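Local coordinates for protein aldehyde dehydrogenase 12 (Zea mays, PDB 6D97) that oxidises L-glutamate gamma-semialdehyde with NAD+ as the last enzyme of proline catabolism in plants, at residues A373-E376 against H377-L381; G424-E427 against L428-E432; M210-Y214 against M215-P219. One frame throughout, in Å; residues are numbered along the deposited sequence.

Interaction 1 (A373-E376 against H377-L381); sequences AMIE and HMNNL
I375 and M378 form the tighter side of this helical turn: their side chains run alongside each other and point the same way, the CD1 methyl of I375 meeting the CE methyl of M378 at 3.7 Å. M378 is extended as far as its sulfur and then bends at chi3 (72°), a turn that swings CE back toward I375. H377 presents a face of its imidazole to L381, whose CG sits above the plane toward the ring's rim. M374, H377, M378 and L381 make up the buried flank: M378 and L381 rest on F437, whose ring also meets that of H377, while M374 reaches M408 and I433. The backbone beneath is regular alpha-helix, part of helix 371-382, which packs against helix 425-429 and strand 437-443 of the seven-stranded mixed sheet; as in other aldehyde dehydrogenases, this sheet probably belongs to the catalytic domain. Four i to i+4 bonds tie the two segments, from H377 N to A373 O, M378 N to M374 O, N379 N to I375 O and N380 N to E376 O, the last the shortest, N380 N to E376 O at 2.8 Å. The side toward solvent is looser. There the other branch of I375, CG2, lies 3.5 Å from ND2 of N379. E376 stretches outward, CG anti to the backbone N (chi1 -172°), and its carboxylate passes the N380 amide at a slant, the two planes 41° apart. OE2 of E376 stands 3.8 Å from ND2 of N380, a proximity rather than a firm polar grip. OD1 of N380 is hydrogen-bonded to NZ of K383, just past the helix end.

Interaction 2 (G424-E427 against L428-E432); sequences GNFE and LVTKE
G424 stands at the N-cap of the short helix 425-429, and its carbonyl O accepts the first bond across the contact, from L428 N at 3.3 Å. The helix lies on helix 371-382, with L428 against H377 and L381 and V429 against L381. The positive phi of G424 would press a beta-carbon against the preceding carbonyl oxygen, which suits a residue without one. N425 follows with a shorter backbone bond, its O taking V429 N at 2.8 Å, while CB and CG2 of V429 both pack against that same oxygen. The side-chain amide of N425 is engaged elsewhere, ND2 donating to E419 O. F426 carries the main side-chain contact. With CG anti to the backbone N (chi1 -176°), its ring reaches along the helix to T430, whose CG2 methyl sits over one face in a CH-pi contact, 3.6 Å from the ring centroid and 16° off the normal. R457 adds a cation-pi interaction to the same ring. E427 folds back toward the start of the helix, bending at chi2, and OE1 receives a weak bond from G424 N. T430 is where the chain leaves helical geometry, and two of its donors converge on F426 O. The backbone N makes the last i to i+4 bond; the hydroxyl OG1 donates from above the carbonyl plane, 38° out of it, at 2.8 Å from F426 O.

Interaction 3 (M210-Y214 against M215-P219); sequences MGALY and MGNKP
The backbone of M215-P219 turns out of helix 203-214 through a Schellman motif, G216 at positive phi (106°) with N217 N bonded to A212 O and G216 N to L213 O, before entering strand 218-223. A212 O is held twice by one residue. N217 N lies 3.1 Å from A212 O, and the side-chain ND2 of N217 donates to A212 O at 2.9 Å, in the carbonyl plane and on a lone pair. CG of N217 lies anti to its own carbonyl carbon (chi1 -53°), which folds the amide back over the helix end. The amide has further partners in the protein: OD1 accepts from the backbone N of Y189 and of G190, and ND2 donates a second bond to W524 O. With an alanine here, A212 O would probably lose its side-chain donor and the N-H groups of Y189 and G190 their acceptor, weakening the tie between the turn and the chain entering strand 191-196. Across the turn, L213 and P219 meet at about a right angle, CD2 of L213 touching CD of P219 at 3.6 Å. CB of P219 also faces CB of A212, more distantly at 4.2 Å. A water bridges L213 O and N217 O, donating to each at 2.8 Å. Y214 points elsewhere, its hydroxyl bonded to S114 OG, and one ring face lies against M210 O. The turn links helix to second strand in the beta-alpha-beta unit of strand 191-196, helix 203-214 and strand 218-223, within the Rossmann-type NAD-binding domain. In this buried place the carbonyls of A212 and L213 are satisfied by side-chain amide, backbone and water together; both oxygens thus have donors although the helix has ended.

Along the chain interaction 3 comes first, then interaction 1, then interaction 2. Interactions 1 and 2 are neighbours, their centres 12 Å apart: helix 371-382 packs on helix 425-429, with L381 CD2 3.7 Å from V429 CG2 and H377 CE1 3.2 Å from L428 O. Both belong to the part of the fold built on the seven-stranded mixed sheet, which in this family is probably the catalytic domain. Interaction 3 lies on the opposite side of the chain's centre, about 43 Å from interaction 1 and 39 Å from interaction 2 between centres, in the Rossmann-type NAD-binding domain, at the five-stranded parallel sheet whose strands 191-196 and 218-223 carry the NAD-binding residues T196 and K222.

Interaction 1 (A373-E376 against H377-L381)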
# COMPACT_ATOMS: atom_id res chain seq x y z
N ALA A 373 5.66 -1.14 49.41
CA ALA A 373 6.36 -0.44 48.34
C ALA A 373 5.54 0.73 47.82
O ALA A 373 6.09 1.79 47.50
CB ALA A 373 6.68 -1.42 47.21
N MET A 374 4.22 0.56 47.73
CA MET A 374 3.37 1.64 47.23
C MET A 374 3.23 2.75 48.26
O MET A 374 3.23 3.93 47.90
CB MET A 374 2.00 1.08 46.85
CG MET A 374 1.97 0.39 45.49
SD MET A 374 0.35 -0.27 45.04
CE MET A 374 0.40 -1.88 45.82
N ILE A 375 3.11 2.39 49.54
CA ILE A 375 3.05 3.40 50.60
C ILE A 375 4.36 4.18 50.66
O ILE A 375 4.37 5.41 50.77
CB ILE A 375 2.73 2.74 51.95
CG1 ILE A 375 1.26 2.30 52.01
CG2 ILE A 375 3.06 3.71 53.09
CD1 ILE A 375 0.29 3.46 52.07
N GLU A 376 5.50 3.47 50.59
CA GLU A 376 6.80 4.13 50.64
C GLU A 376 6.95 5.13 49.50
O GLU A 376 7.37 6.28 49.71
CB GLU A 376 7.92 3.09 50.60
CG GLU A 376 9.30 3.68 50.84
CD GLU A 376 10.42 2.77 50.37
OE1 GLU A 376 10.92 1.95 51.16
OE2 GLU A 376 10.79 2.87 49.18
N HIS A 377 6.61 4.71 48.27
CA HIS A 377 6.63 5.62 47.12
C HIS A 377 5.78 6.86 47.38
O HIS A 377 6.23 7.99 47.14
CB HIS A 377 6.13 4.89 45.87
CG HIS A 377 6.18 5.73 44.62
ND1 HIS A 377 7.37 6.19 44.08
CD2 HIS A 377 5.20 6.19 43.82
CE1 HIS A 377 7.11 6.89 42.99
NE2 HIS A 377 5.80 6.91 42.81
N MET A 378 4.56 6.67 47.87
CA MET A 378 3.70 7.80 48.20
C MET A 378 4.36 8.74 49.20
O MET A 378 4.30 9.97 49.05
CB MET A 378 2.37 7.30 48.78
CG MET A 378 1.45 8.39 49.29
SD MET A 378 0.02 7.69 50.15
CE MET A 378 0.76 7.08 51.67
N ASN A 379 4.97 8.19 50.25
CA ASN A 379 5.64 9.02 51.24
C ASN A 379 6.86 9.73 50.66
O ASN A 379 7.14 10.88 51.01
CB ASN A 379 6.02 8.18 52.46
CG ASN A 379 4.82 7.78 53.30
OD1 ASN A 379 3.88 8.56 53.45
ND2 ASN A 379 4.85 6.58 53.85
N ASN A 380 7.60 9.05 49.78
CA ASN A 380 8.72 9.70 49.11
C ASN A 380 8.26 10.89 48.29
O ASN A 380 8.92 11.94 48.27
CB ASN A 380 9.47 8.70 48.23
CG ASN A 380 10.31 7.73 49.04
OD1 ASN A 380 10.66 8.00 50.18
ND2 ASN A 380 10.63 6.59 48.43
N LEU A 381 7.12 10.75 47.59
CA LEU A 381 6.58 11.88 46.84
C LEU A 381 6.14 13.00 47.77
O LEU A 381 6.31 14.18 47.45
CB LEU A 381 5.41 11.41 45.97
CG LEU A 381 5.75 10.51 44.79
CD1 LEU A 381 4.50 9.94 44.16
CD2 LEU A 381 6.53 11.31 43.76

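Interaction 2 (G424-E427 against L428-E432)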
# COMPACT_ATOMS: atom_id res chain seq x y z
N GLY A 424 16.11 14.70 40.42
CA GLY A 424 15.80 13.90 41.59
C GLY A 424 14.31 13.69 41.73
O GLY A 424 13.83 12.55 41.75
N ASN A 425 13.56 14.80 41.83
CA ASN A 425 12.11 14.71 41.88
C ASN A 425 11.56 14.08 40.61
O ASN A 425 10.61 13.29 40.66
CB ASN A 425 11.49 16.09 42.09
CG ASN A 425 11.77 16.66 43.45
OD1 ASN A 425 12.16 15.94 44.37
ND2 ASN A 425 11.54 17.96 43.59
N PHE A 426 12.14 14.41 39.45
CA PHE A 426 11.62 13.90 38.19
C PHE A 426 11.69 12.38 38.12
O PHE A 426 10.71 11.71 37.78
CB PHE A 426 12.37 14.52 37.01
CG PHE A 426 11.82 14.11 35.68
CD1 PHE A 426 10.73 14.77 35.14
CD2 PHE A 426 12.37 13.04 34.99
CE1 PHE A 426 10.20 14.38 33.92
CE2 PHE A 426 11.85 12.65 33.77
CZ PHE A 426 10.76 13.32 33.24
N GLU A 427 12.86 11.81 38.42
CA GLU A 427 13.03 10.36 38.38
C GLU A 427 12.08 9.66 39.36
O GLU A 427 11.54 8.59 39.04
CB GLU A 427 14.48 9.98 38.69
CG GLU A 427 15.53 10.39 37.66
CD GLU A 427 15.75 11.88 37.60
OE1 GLU A 427 15.44 12.56 38.59
OE2 GLU A 427 16.20 12.40 36.57
N LEU A 428 11.84 10.25 40.53
CA LEU A 428 10.87 9.70 41.47
C LEU A 428 9.44 9.82 40.93
O LEU A 428 8.67 8.85 40.97
CB LEU A 428 11.00 10.41 42.82
CG LEU A 428 10.03 9.97 43.92
CD1 LEU A 428 10.33 8.56 44.35
CD2 LEU A 428 10.09 10.94 45.10
N VAL A 429 9.06 11.00 40.43
CA VAL A 429 7.68 11.25 39.97
C VAL A 429 7.35 10.37 38.77
O VAL A 429 6.25 9.80 38.67
CB VAL A 429 7.48 12.75 39.67
CG1 VAL A 429 6.26 13.00 38.76
CG2 VAL A 429 7.36 13.54 40.97
N THR A 430 8.29 10.22 37.83
CA THR A 430 8.07 9.44 36.62
C THR A 430 8.39 7.95 36.81
O THR A 430 8.56 7.23 35.82
CB THR A 430 8.89 10.02 35.47
OG1 THR A 430 10.28 9.88 35.75
CG2 THR A 430 8.56 11.53 35.27
N LYS A 431 8.48 7.48 38.04
CA LYS A 431 8.72 6.06 38.29
C LYS A 431 7.42 5.28 38.10
O LYS A 431 6.38 5.65 38.66
CB LYS A 431 9.27 5.87 39.70
CG LYS A 431 9.49 4.44 40.14
CD LYS A 431 9.62 4.39 41.64
CE LYS A 431 9.86 2.99 42.13
NZ LYS A 431 11.31 2.67 42.20
N GLU A 432 7.46 4.21 37.32
CA GLU A 432 6.26 3.42 37.08
C GLU A 432 5.94 2.56 38.30
O GLU A 432 6.78 1.76 38.73
CB GLU A 432 6.43 2.53 35.84
CG GLU A 432 5.16 1.83 35.44
CD GLU A 432 5.40 0.67 34.50
OE1 GLU A 432 6.45 0.02 34.65
OE2 GLU A 432 4.55 0.40 33.63

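Interaction 3 (M210-Y214 against M215-P219)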
# COMPACT_ATOMS: atom_id res chain seq x y z
N MET A 210 -0.12 -16.24 17.38
CA MET A 210 -0.70 -16.41 16.05
C MET A 210 0.07 -15.61 15.01
O MET A 210 0.28 -16.09 13.89
CB MET A 210 -2.18 -16.02 16.05
CG MET A 210 -3.02 -16.82 17.04
SD MET A 210 -2.85 -18.61 16.84
CE MET A 210 -3.42 -18.83 15.16
N GLY A 211 0.48 -14.39 15.35
CA GLY A 211 1.27 -13.60 14.42
C GLY A 211 2.55 -14.30 14.00
O GLY A 211 2.88 -14.36 12.81
N ALA A 212 3.26 -14.88 14.97
CA ALA A 212 4.47 -15.63 14.65
C ALA A 212 4.16 -16.80 13.73
O ALA A 212 4.86 -17.02 12.73
CB ALA A 212 5.14 -16.12 15.94
N LEU A 213 3.10 -17.56 14.04
CA LEU A 213 2.75 -18.70 13.21
C LEU A 213 2.31 -18.28 11.82
O LEU A 213 2.66 -18.93 10.83
CB LEU A 213 1.65 -19.52 13.89
CG LEU A 213 2.08 -20.34 15.11
CD1 LEU A 213 0.85 -20.88 15.85
CD2 LEU A 213 3.00 -21.46 14.69
N TYR A 214 1.55 -17.18 11.73
CA TYR A 214 1.03 -16.73 10.44
C TYR A 214 2.16 -16.52 9.43
O TYR A 214 2.05 -16.93 8.27
CB TYR A 214 0.24 -15.43 10.59
CG TYR A 214 -1.07 -15.54 11.34
CD1 TYR A 214 -1.75 -16.75 11.43
CD2 TYR A 214 -1.63 -14.42 11.95
CE1 TYR A 214 -2.96 -16.84 12.11
CE2 TYR A 214 -2.83 -14.50 12.63
CZ TYR A 214 -3.49 -15.71 12.71
OH TYR A 214 -4.69 -15.78 13.39
N MET A 215 3.24 -15.86 9.86
CA MET A 215 4.30 -15.50 8.93
C MET A 215 5.25 -16.64 8.62
O MET A 215 6.13 -16.48 7.77
CB MET A 215 5.10 -14.31 9.48
CG MET A 215 4.24 -13.09 9.78
SD MET A 215 3.12 -12.67 8.42
CE MET A 215 4.29 -12.23 7.13
N GLY A 216 5.09 -17.79 9.27
CA GLY A 216 5.88 -18.95 8.99
C GLY A 216 6.95 -19.31 10.01
O GLY A 216 7.84 -20.11 9.70
N ASN A 217 6.89 -18.74 11.21
CA ASN A 217 7.86 -19.06 12.25
C ASN A 217 7.40 -20.26 13.07
O ASN A 217 6.23 -20.67 13.02
CB ASN A 217 8.07 -17.85 13.17
CG ASN A 217 8.43 -16.59 12.42
OD1 ASN A 217 9.57 -16.40 12.00
ND2 ASN A 217 7.45 -15.71 12.24
N LYS A 218 8.34 -20.84 13.81
CA LYS A 218 8.02 -21.83 14.83
C LYS A 218 8.35 -21.25 16.19
O LYS A 218 9.54 -21.13 16.54
CB LYS A 218 8.77 -23.15 14.61
CG LYS A 218 8.58 -24.13 15.75
CD LYS A 218 9.03 -25.53 15.39
CE LYS A 218 8.76 -26.47 16.56
NZ LYS A 218 9.08 -27.88 16.22
N PRO A 219 7.36 -20.84 16.98
CA PRO A 219 7.64 -20.19 18.25
C PRO A 219 7.66 -21.14 19.43
O PRO A 219 7.00 -22.19 19.44
CB PRO A 219 6.48 -19.20 18.38
CG PRO A 219 5.34 -19.94 17.75
CD PRO A 219 5.93 -20.80 16.65
O HOH W 1 4.38 -21.14 10.96